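Local coordinates for ZINC phosphodiesterase ELAC protein 1 (Homo sapiens, PDB 3ZWF) that uses two zinc ions to remove a 2',3'-cyclic phosphate from tRNAs during their repair and shows some tRNA 3'-processing endonuclease activity, at residues A[163-166]-A[172-175]. Residues are numbered along the deposited sequence; the frame is centred on the assembly and turned at random.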
ATOM      1  N   TYR A 163      -6.932 -16.366  22.446  1.00 32.61           N
ATOM      2  CA  TYR A 163      -5.867 -16.988  21.673  1.00 32.27           C
ATOM      3  C   TYR A 163      -4.551 -16.637  22.341  1.00 33.98           C
ATOM      4  O   TYR A 163      -4.251 -15.443  22.525  1.00 35.35           O
ATOM      5  CB  TYR A 163      -5.811 -16.438  20.241  1.00 30.49           C
ATOM      6  CG  TYR A 163      -7.094 -16.546  19.450  1.00 30.13           C
ATOM      7  CD1 TYR A 163      -8.121 -15.635  19.638  1.00 29.93           C
ATOM      8  CD2 TYR A 163      -7.274 -17.524  18.471  1.00 30.08           C
ATOM      9  CE1 TYR A 163      -9.299 -15.724  18.911  1.00 29.76           C
ATOM     10  CE2 TYR A 163      -8.472 -17.622  17.765  1.00 29.95           C
ATOM     11  CZ  TYR A 163      -9.463 -16.712  17.991  1.00 29.81           C
ATOM     12  OH  TYR A 163     -10.638 -16.790  17.304  1.00 30.09           O
ATOM     13  N   LEU A 164      -3.741 -17.649  22.657  1.00 33.91           N
ATOM     14  CA  LEU A 164      -2.419 -17.401  23.243  1.00 35.50           C
ATOM     15  C   LEU A 164      -1.439 -17.137  22.125  1.00 35.47           C
ATOM     16  O   LEU A 164      -1.220 -17.987  21.269  1.00 35.97           O
ATOM     17  CB  LEU A 164      -1.931 -18.571  24.116  1.00 38.76           C
ATOM     18  CG  LEU A 164      -0.595 -18.327  24.844  1.00 39.83           C
ATOM     19  CD1 LEU A 164      -0.629 -17.041  25.704  1.00 39.30           C
ATOM     20  CD2 LEU A 164      -0.211 -19.542  25.676  1.00 49.06           C
ATOM     21  N   LEU A 165      -0.896 -15.922  22.085  1.00 35.92           N
ATOM     22  CA  LEU A 165       0.077 -15.587  21.043  1.00 33.62           C
ATOM     23  C   LEU A 165       1.477 -15.994  21.533  1.00 37.46           C
ATOM     24  O   LEU A 165       2.163 -16.800  20.890  1.00 38.90           O
ATOM     25  CB  LEU A 165      -0.035 -14.137  20.627  1.00 31.83           C
ATOM     26  CG  LEU A 165      -1.441 -13.734  20.150  1.00 30.88           C
ATOM     27  CD1 LEU A 165      -1.439 -12.339  19.416  1.00 30.04           C
ATOM     28  CD2 LEU A 165      -2.096 -14.834  19.244  1.00 32.68           C
ATOM     29  N   PHE A 166       1.869 -15.479  22.695  1.00 38.28           N
ATOM     30  CA  PHE A 166       3.107 -15.917  23.357  1.00 41.37           C
ATOM     31  C   PHE A 166       3.121 -15.538  24.815  1.00 43.07           C
ATOM     32  O   PHE A 166       2.413 -14.629  25.238  1.00 41.06           O
ATOM     33  CB  PHE A 166       4.367 -15.416  22.639  1.00 40.66           C
ATOM     34  CG  PHE A 166       4.416 -13.931  22.436  1.00 37.35           C
ATOM     35  CD1 PHE A 166       3.873 -13.353  21.326  1.00 37.90           C
ATOM     36  CD2 PHE A 166       4.999 -13.099  23.410  1.00 39.04           C
ATOM     37  CE1 PHE A 166       3.932 -11.975  21.129  1.00 36.40           C
ATOM     38  CE2 PHE A 166       5.049 -11.737  23.247  1.00 38.42           C
ATOM     39  CZ  PHE A 166       4.511 -11.155  22.106  1.00 37.74           C
ATOM     40  N   VAL A 172       3.042 -11.494  28.475  1.00 41.26           N
ATOM     41  CA  VAL A 172       2.026 -12.435  27.974  1.00 41.78           C
ATOM     42  C   VAL A 172       1.145 -11.653  27.027  1.00 38.55           C
ATOM     43  O   VAL A 172       0.573 -10.617  27.422  1.00 39.55           O
ATOM     44  CB  VAL A 172       1.128 -13.016  29.081  1.00 45.94           C
ATOM     45  CG1 VAL A 172       0.297 -14.152  28.513  1.00 45.12           C
ATOM     46  CG2 VAL A 172       1.948 -13.506  30.203  1.00 53.18           C
ATOM     47  N   VAL A 173       1.049 -12.134  25.787  1.00 35.58           N
ATOM     48  CA  VAL A 173       0.218 -11.502  24.760  1.00 33.74           C
ATOM     49  C   VAL A 173      -0.845 -12.464  24.232  1.00 33.16           C
ATOM     50  O   VAL A 173      -0.558 -13.621  23.890  1.00 35.08           O
ATOM     51  CB  VAL A 173       1.060 -10.909  23.610  1.00 33.02           C
ATOM     52  CG1 VAL A 173       0.187 -10.212  22.576  1.00 31.01           C
ATOM     53  CG2 VAL A 173       2.086  -9.956  24.183  1.00 34.08           C
ATOM     54  N   LYS A 174      -2.087 -11.986  24.230  1.00 32.37           N
ATOM     55  CA  LYS A 174      -3.250 -12.778  23.834  1.00 32.30           C
ATOM     56  C   LYS A 174      -4.099 -11.982  22.884  1.00 31.37           C
ATOM     57  O   LYS A 174      -4.017 -10.756  22.877  1.00 31.67           O
ATOM     58  CB  LYS A 174      -4.081 -13.193  25.056  1.00 34.08           C
ATOM     59  CG  LYS A 174      -3.347 -14.110  25.992  1.00 36.83           C
ATOM     60  CD  LYS A 174      -4.156 -14.435  27.222  1.00 38.90           C
ATOM     61  CE  LYS A 174      -3.437 -15.499  27.999  1.00 39.84           C
ATOM     62  NZ  LYS A 174      -4.188 -15.709  29.238  1.00 42.13           N
ATOM     63  N   ALA A 175      -4.884 -12.687  22.069  1.00 30.10           N
ATOM     64  CA  ALA A 175      -5.907 -12.054  21.231  1.00 29.18           C
ATOM     65  C   ALA A 175      -7.290 -12.505  21.713  1.00 29.78           C
ATOM     66  O   ALA A 175      -7.458 -13.549  22.355  1.00 30.76           O
ATOM     67  CB  ALA A 175      -5.719 -12.385  19.768  1.00 28.29           C
TER
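Val-173 O receives two backbone N-H groups at once, from Leu-165 N at 2.9 Å and Phe-166 N at 3.3 Å, and Val-173 N returns a nearly straight bond (173°) to Phe-166 O. Two consecutive residues, Leu-165 and Phe-166, thus face the single Val-173 across antiparallel strands, the arrangement of a classic beta bulge. Before it the ladder is regular: Tyr-163 and Ala-175 form a hydrogen-bonded pair, each N to the other's O. This bulged hairpin, strands 163-167 and 171-179, sits at the margin of one of the two sheets of the metallo-beta-lactamase fold, and its second strand continues the sheet through strand 184-191. Leu-165 is the inserted residue, and its near-helical backbone (psi -56°) swings its CB toward the partner strand. That CB lies 3.3 Å from Val-173 O; CG, set beside the backbone N (chi1 -56°), passes the same oxygen and comes near Ala-175 N, while CD1 reaches Val-173 CG1 at 4.1 Å and lies close to Ala-175 CB. Phe-166 turns its ring over Val-173 instead, one face receiving Val-173 CB in a CH-pi contact, 4.0 Å from the ring centroid, with Val-173 CG2 3.4 Å from Phe-166 CZ. Phe-57 of the other sheet touches Leu-165, Phe-166 and Val-173, and Lys-55 makes a cation-pi contact with the Phe-166 ring. Where Leu-164 pairs with Lys-174, the Leu-164 CD1 methyl rests against the extended lysine chain, 3.9 Å from Lys-174 CE.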